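Local coordinates for protein putative glycoside hydrolase (Bacteroides ovatus, PDB 4ONZ) that is of unknown function but is a putative glycoside hydrolase, of a family probably built as a five-bladed beta-propeller, at residues D273-G278 and L300-F305; K166-R171 and W220-D225. All coordinates share one frame; numbering follows the deposited sequence.

Contact 1: residues D273-G278 and L300-F305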
loop_
_atom_site.group_PDB
_atom_site.type_symbol
_atom_site.label_atom_id
_atom_site.label_comp_id
_atom_site.label_asym_id
_atom_site.label_seq_id
_atom_site.Cartn_x
_atom_site.Cartn_y
_atom_site.Cartn_z
ATOM N N ASP A 273 -8.002 9.726 -19.437
ATOM C CA ASP A 273 -9.317 9.241 -19.801
ATOM C C ASP A 273 -10.370 10.206 -19.255
ATOM O O ASP A 273 -10.535 10.341 -18.035
ATOM C CB ASP A 273 -9.508 7.835 -19.238
ATOM C CG ASP A 273 -10.786 7.171 -19.701
ATOM O OD1 ASP A 273 -11.757 7.874 -20.060
ATOM O OD2 ASP A 273 -10.816 5.920 -19.694
ATOM N N ALA A 274 -11.073 10.867 -20.173
ATOM C CA ALA A 274 -12.109 11.839 -19.829
ATOM C C ALA A 274 -13.254 11.260 -18.991
ATOM O O ALA A 274 -14.026 12.007 -18.421
ATOM C CB ALA A 274 -12.665 12.474 -21.089
ATOM N N ASN A 275 -13.393 9.937 -18.947
ATOM C CA ASN A 275 -14.443 9.310 -18.137
ATOM C C ASN A 275 -14.167 9.400 -16.636
ATOM O O ASN A 275 -15.056 9.126 -15.821
ATOM C CB ASN A 275 -14.603 7.848 -18.534
ATOM C CG ASN A 275 -15.261 7.678 -19.887
ATOM O OD1 ASN A 275 -16.475 7.802 -20.004
ATOM N ND2 ASN A 275 -14.470 7.369 -20.906
ATOM N N TYR A 276 -12.939 9.780 -16.272
ATOM C CA TYR A 276 -12.532 9.871 -14.869
ATOM C C TYR A 276 -11.968 11.257 -14.567
ATOM O O TYR A 276 -11.503 11.955 -15.468
ATOM C CB TYR A 276 -11.531 8.743 -14.557
ATOM C CG TYR A 276 -12.134 7.426 -14.924
ATOM C CD1 TYR A 276 -13.098 6.836 -14.108
ATOM C CD2 TYR A 276 -11.822 6.811 -16.124
ATOM C CE1 TYR A 276 -13.715 5.652 -14.476
ATOM C CE2 TYR A 276 -12.423 5.621 -16.492
ATOM C CZ TYR A 276 -13.368 5.053 -15.665
ATOM O OH TYR A 276 -13.967 3.885 -16.047
ATOM N N PRO A 277 -12.008 11.671 -13.296
ATOM C CA PRO A 277 -11.548 13.018 -12.975
ATOM C C PRO A 277 -10.059 13.231 -13.224
ATOM O O PRO A 277 -9.269 12.303 -13.062
ATOM C CB PRO A 277 -11.854 13.150 -11.480
ATOM C CG PRO A 277 -12.791 12.035 -11.157
ATOM C CD PRO A 277 -12.442 10.941 -12.097
ATOM N N GLY A 278 -9.698 14.436 -13.644
ATOM C CA GLY A 278 -8.296 14.788 -13.858
ATOM C C GLY A 278 -7.589 14.839 -12.512
ATOM O O GLY A 278 -8.187 15.254 -11.522
ATOM N N LEU A 300 -6.213 -4.226 -17.119
ATOM C CA LEU A 300 -7.509 -3.571 -17.309
ATOM C C LEU A 300 -7.362 -2.243 -18.040
ATOM O O LEU A 300 -6.483 -1.443 -17.714
ATOM C CB LEU A 300 -8.209 -3.328 -15.974
ATOM C CG LEU A 300 -8.596 -4.601 -15.223
ATOM C CD1 LEU A 300 -9.248 -4.261 -13.903
ATOM C CD2 LEU A 300 -9.528 -5.434 -16.074
ATOM N N ASP A 301 -8.211 -2.034 -19.041
ATOM C CA ASP A 301 -8.243 -0.783 -19.786
ATOM C C ASP A 301 -8.911 0.310 -18.973
ATOM O O ASP A 301 -8.531 1.469 -19.071
ATOM C CB ASP A 301 -9.023 -0.942 -21.096
ATOM C CG ASP A 301 -8.244 -1.677 -22.152
ATOM O OD1 ASP A 301 -7.003 -1.679 -22.084
ATOM O OD2 ASP A 301 -8.876 -2.225 -23.072
ATOM N N LYS A 302 -9.932 -0.078 -18.217
ATOM C CA LYS A 302 -10.710 0.821 -17.381
ATOM C C LYS A 302 -10.514 0.420 -15.934
ATOM O O LYS A 302 -10.322 -0.768 -15.641
ATOM C CB LYS A 302 -12.200 0.699 -17.729
ATOM C CG LYS A 302 -12.566 1.108 -19.150
ATOM C CD LYS A 302 -12.393 2.596 -19.367
ATOM C CE LYS A 302 -12.883 3.030 -20.744
ATOM N NZ LYS A 302 -12.885 4.519 -20.863
ATOM N N PRO A 303 -10.585 1.392 -15.013
ATOM C CA PRO A 303 -10.391 1.029 -13.619
ATOM C C PRO A 303 -11.535 0.157 -13.094
ATOM O O PRO A 303 -12.658 0.246 -13.589
ATOM C CB PRO A 303 -10.327 2.388 -12.901
ATOM C CG PRO A 303 -11.036 3.349 -13.785
ATOM C CD PRO A 303 -10.965 2.808 -15.187
ATOM N N PHE A 304 -11.233 -0.727 -12.148
ATOM C CA PHE A 304 -12.264 -1.580 -11.562
ATOM C C PHE A 304 -12.876 -0.888 -10.343
ATOM O O PHE A 304 -13.922 -1.297 -9.848
ATOM C CB PHE A 304 -11.695 -2.950 -11.176
ATOM C CG PHE A 304 -10.870 -2.946 -9.914
ATOM C CD1 PHE A 304 -9.522 -2.641 -9.945
ATOM C CD2 PHE A 304 -11.446 -3.278 -8.699
ATOM C CE1 PHE A 304 -8.768 -2.652 -8.782
ATOM C CE2 PHE A 304 -10.702 -3.276 -7.536
ATOM C CZ PHE A 304 -9.362 -2.975 -7.576
ATOM N N PHE A 305 -12.216 0.155 -9.853
ATOM C CA PHE A 305 -12.702 0.875 -8.678
ATOM C C PHE A 305 -12.350 2.351 -8.845
ATOM O O PHE A 305 -11.189 2.691 -9.048
ATOM C CB PHE A 305 -12.075 0.282 -7.410
ATOM C CG PHE A 305 -12.830 0.607 -6.151
ATOM C CD1 PHE A 305 -13.931 -0.159 -5.772
ATOM C CD2 PHE A 305 -12.446 1.658 -5.346
ATOM C CE1 PHE A 305 -14.643 0.130 -4.613
ATOM C CE2 PHE A 305 -13.150 1.958 -4.182
ATOM C CZ PHE A 305 -14.249 1.192 -3.818
HETATM O O HOH W 1 -8.967 4.201 -18.561
HETATM O O HOH W 2 -15.139 4.493 -19.263
#
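Pro-303 lies over one face of the Tyr-276 ring, and the two side chains meet tip to tip. Pro-303 CG sits 3.7 Å from the ring centroid, 21° off its normal, in a CH-pi contact. Pro-303 CD comes 3.3 Å from Tyr-276 CZ, at the hydroxyl end. Next to this, Lys-302 and Asp-273 form a salt bridge, with Lys-302 NZ 2.8 Å from Asp-273 OD2 on its syn lone pair. The exposed Lys-302 chain bends at chi2 (-68°), and its CD passes at the edge of the Tyr-276 ring. Asp-273 to Tyr-276 is a type I beta turn, and an Asx turn at Asp-273 overlaps its start. It belongs to the connection between strands 258-266 and 281-288 of what is probably one propeller blade, and 300-305 runs on from its strand 296-299. Asp-273 OD1 takes two donors: Asn-275 N at 2.9 Å, on the anti side but well out of the carboxylate plane, and Asn-275 ND2 on the syn side. These fix the carboxylate's rotation and turn OD2 to the lysine and a water, which also donates to Asp-301 O. A second water accepts from Lys-302 NZ. Further out, Asn-267 bonds to Asp-273 N and Pro-277 O, and Pro-303 touches Cys-282.

Contact 2: residues K166-R171 and W220-D225; sequences KAYNGR and WYPVLD
Tyr-168 and Tyr-221 form a T-shaped pair. The edge of Tyr-221 points at the face of Tyr-168, with planes at 88° and centroids 5.9 Å apart. Ala-167 fills the angle between them. Its methyl CB lies over the face of Tyr-221, 3.4 Å from Tyr-221 CD2, and also touches Pro-222 CD. This is the tight part of the contact: Ala-167 CA and Tyr-221 CA are 5.4 Å apart. A water bridges the two buried backbones here. It accepts from Ala-167 N and lies 2.8 Å from Trp-220 O, to which it can donate.

Tyr-168 is held on both faces. Tyr-221 and Ala-167 CB cover one. On the other, Leu-224 CD1 makes a CH-pi contact 4.1 Å from the ring centroid, reaching in tip to tip. The Tyr-168 hydroxyl donates to Pro-222 O, with OH to O at 2.7 Å and a C=O...donor angle of 155°. That oxygen lies at the ring edge, in the plane. With CG anti to the carbonyl carbon (chi1 -41°), the ring extends across the second segment to this carbonyl.

The outer parts are exposed and bury little. Lys-166 runs obliquely past the end of Tyr-221, its CD 3.3 Å from Tyr-221 OH. At the other end, the extended chain of Arg-171 brings NH1 to 3.8 Å from Leu-224 CD1. Its NH2 is bound by Asn-228 O.

Tyr-168, Asn-169 and Gly-170 all have positive phi, so the weakly bonded turn at 167-170 is left-handed over these three residues. It packs on strand 221-222, which pairs with strand 210-214 as the last strand of a probable four-stranded blade. The arrangement is consistent with an inter-blade connection folded against the outer edge of a beta-propeller blade.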
loop_
_atom_site.group_PDB
_atom_site.type_symbol
_atom_site.label_atom_id
_atom_site.label_comp_id
_atom_site.label_asym_id
_atom_site.label_seq_id
_atom_site.Cartn_x
_atom_site.Cartn_y
_atom_site.Cartn_z
ATOM N N LYS A 166 21.543 -1.557 0.656
ATOM C CA LYS A 166 22.698 -2.434 0.408
ATOM C C LYS A 166 22.981 -2.747 -1.061
ATOM O O LYS A 166 24.115 -2.642 -1.530
ATOM C CB LYS A 166 22.441 -3.742 1.163
ATOM C CG LYS A 166 23.576 -4.757 1.237
ATOM C CD LYS A 166 23.015 -6.095 1.711
ATOM C CE LYS A 166 24.046 -7.217 1.759
ATOM N NZ LYS A 166 24.880 -7.164 2.985
ATOM N N ALA A 167 21.944 -3.132 -1.784
ATOM C CA ALA A 167 22.091 -3.600 -3.170
ATOM C C ALA A 167 23.020 -2.779 -4.085
ATOM O O ALA A 167 22.950 -1.547 -4.155
ATOM C CB ALA A 167 20.720 -3.750 -3.813
ATOM N N TYR A 168 23.902 -3.498 -4.772
ATOM C CA TYR A 168 24.796 -2.934 -5.773
ATOM C C TYR A 168 25.603 -1.734 -5.281
ATOM O O TYR A 168 25.524 -0.646 -5.862
ATOM C CB TYR A 168 23.982 -2.525 -7.015
ATOM C CG TYR A 168 22.880 -3.502 -7.426
ATOM C CD1 TYR A 168 23.173 -4.824 -7.751
ATOM C CD2 TYR A 168 21.558 -3.084 -7.534
ATOM C CE1 TYR A 168 22.173 -5.708 -8.139
ATOM C CE2 TYR A 168 20.551 -3.964 -7.923
ATOM C CZ TYR A 168 20.866 -5.267 -8.230
ATOM O OH TYR A 168 19.875 -6.134 -8.613
ATOM N N ASN A 169 26.369 -1.929 -4.208
ATOM C CA ASN A 169 27.186 -0.855 -3.629
ATOM C C ASN A 169 26.366 0.379 -3.236
ATOM O O ASN A 169 26.846 1.522 -3.295
ATOM C CB ASN A 169 28.328 -0.467 -4.580
ATOM C CG ASN A 169 29.440 -1.496 -4.608
ATOM O OD1 ASN A 169 29.993 -1.870 -3.573
ATOM N ND2 ASN A 169 29.800 -1.921 -5.795
ATOM N N GLY A 170 25.127 0.138 -2.811
ATOM C CA GLY A 170 24.239 1.213 -2.410
ATOM C C GLY A 170 23.786 2.083 -3.557
ATOM O O GLY A 170 23.379 3.221 -3.342
ATOM N N ARG A 171 23.807 1.534 -4.770
ATOM C CA ARG A 171 23.447 2.279 -5.974
ATOM C C ARG A 171 22.153 3.079 -5.819
ATOM O O ARG A 171 22.104 4.251 -6.183
ATOM C CB ARG A 171 23.341 1.340 -7.179
ATOM C CG ARG A 171 22.878 2.030 -8.453
ATOM C CD ARG A 171 22.969 1.131 -9.671
ATOM N NE ARG A 171 22.224 1.684 -10.794
ATOM C CZ ARG A 171 22.004 1.046 -11.943
ATOM N NH1 ARG A 171 22.498 -0.171 -12.146
ATOM N NH2 ARG A 171 21.284 1.633 -12.893
ATOM N N TRP A 220 16.497 -5.449 -0.247
ATOM C CA TRP A 220 15.885 -5.716 -1.538
ATOM C C TRP A 220 16.788 -5.306 -2.689
ATOM O O TRP A 220 17.493 -4.284 -2.618
ATOM C CB TRP A 220 14.530 -5.002 -1.636
ATOM C CG TRP A 220 13.498 -5.575 -0.709
ATOM C CD1 TRP A 220 13.290 -5.232 0.587
ATOM C CD2 TRP A 220 12.565 -6.621 -1.004
ATOM N NE1 TRP A 220 12.263 -5.976 1.111
ATOM C CE2 TRP A 220 11.803 -6.839 0.154
ATOM C CE3 TRP A 220 12.293 -7.388 -2.146
ATOM C CZ2 TRP A 220 10.793 -7.801 0.220
ATOM C CZ3 TRP A 220 11.284 -8.338 -2.087
ATOM C CH2 TRP A 220 10.536 -8.528 -0.914
ATOM N N TYR A 221 16.717 -6.092 -3.762
ATOM C CA TYR A 221 17.552 -5.932 -4.953
ATOM C C TYR A 221 16.687 -5.622 -6.170
ATOM O O TYR A 221 16.036 -6.518 -6.696
ATOM C CB TYR A 221 18.373 -7.217 -5.171
ATOM C CG TYR A 221 19.425 -7.385 -4.098
ATOM C CD1 TYR A 221 19.077 -7.798 -2.821
ATOM C CD2 TYR A 221 20.761 -7.082 -4.350
ATOM C CE1 TYR A 221 20.029 -7.915 -1.824
ATOM C CE2 TYR A 221 21.721 -7.204 -3.362
ATOM C CZ TYR A 221 21.349 -7.627 -2.102
ATOM O OH TYR A 221 22.288 -7.748 -1.101
ATOM N N PRO A 222 16.674 -4.347 -6.613
ATOM C CA PRO A 222 15.848 -3.984 -7.755
ATOM C C PRO A 222 16.253 -4.776 -8.993
ATOM O O PRO A 222 17.445 -5.037 -9.206
ATOM C CB PRO A 222 16.121 -2.496 -7.933
ATOM C CG PRO A 222 16.556 -2.017 -6.584
ATOM C CD PRO A 222 17.296 -3.170 -5.979
ATOM N N VAL A 223 15.275 -5.172 -9.795
ATOM C CA VAL A 223 15.561 -5.963 -10.980
ATOM C C VAL A 223 16.004 -5.022 -12.089
ATOM O O VAL A 223 15.319 -4.039 -12.392
ATOM C CB VAL A 223 14.366 -6.827 -11.416
ATOM C CG1 VAL A 223 14.710 -7.644 -12.663
ATOM C CG2 VAL A 223 13.962 -7.761 -10.281
ATOM N N LEU A 224 17.162 -5.343 -12.666
ATOM C CA LEU A 224 17.790 -4.555 -13.720
ATOM C C LEU A 224 17.673 -5.250 -15.072
ATOM O O LEU A 224 17.649 -6.477 -15.138
ATOM C CB LEU A 224 19.271 -4.369 -13.397
ATOM C CG LEU A 224 19.587 -3.693 -12.063
ATOM C CD1 LEU A 224 21.083 -3.680 -11.804
ATOM C CD2 LEU A 224 19.029 -2.283 -12.027
ATOM N N ASP A 225 17.601 -4.460 -16.139
ATOM C CA ASP A 225 17.502 -5.002 -17.505
ATOM C C ASP A 225 18.903 -5.100 -18.149
ATOM O O ASP A 225 19.921 -4.839 -17.493
ATOM C CB ASP A 225 16.528 -4.168 -18.360
ATOM C CG ASP A 225 17.016 -2.739 -18.622
ATOM O OD1 ASP A 225 18.226 -2.452 -18.462
ATOM O OD2 ASP A 225 16.175 -1.902 -19.002
HETATM O O HOH W 3 19.412 -3.576 -0.670
#

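In the fold
Contacts 1 and 2 are separate, with about 34 Å between their centres and about 22 Å between their nearest atoms. Both segments of contact 2 precede those of contact 1 in the chain. Contact 2 lies at the outer strand 221-222 of one probable four-stranded propeller blade. Contact 1 joins two loops of the probable blade that follows, built from strands 245-255 to 296-299. Strands 180-187 and 245-255 run parallel side by side where these two probable blades meet. The centres of contacts 1 and 2 lie about 20 Å and about 22 Å from the centre of the chain, so both are peripheral. Neither contact includes a ligand.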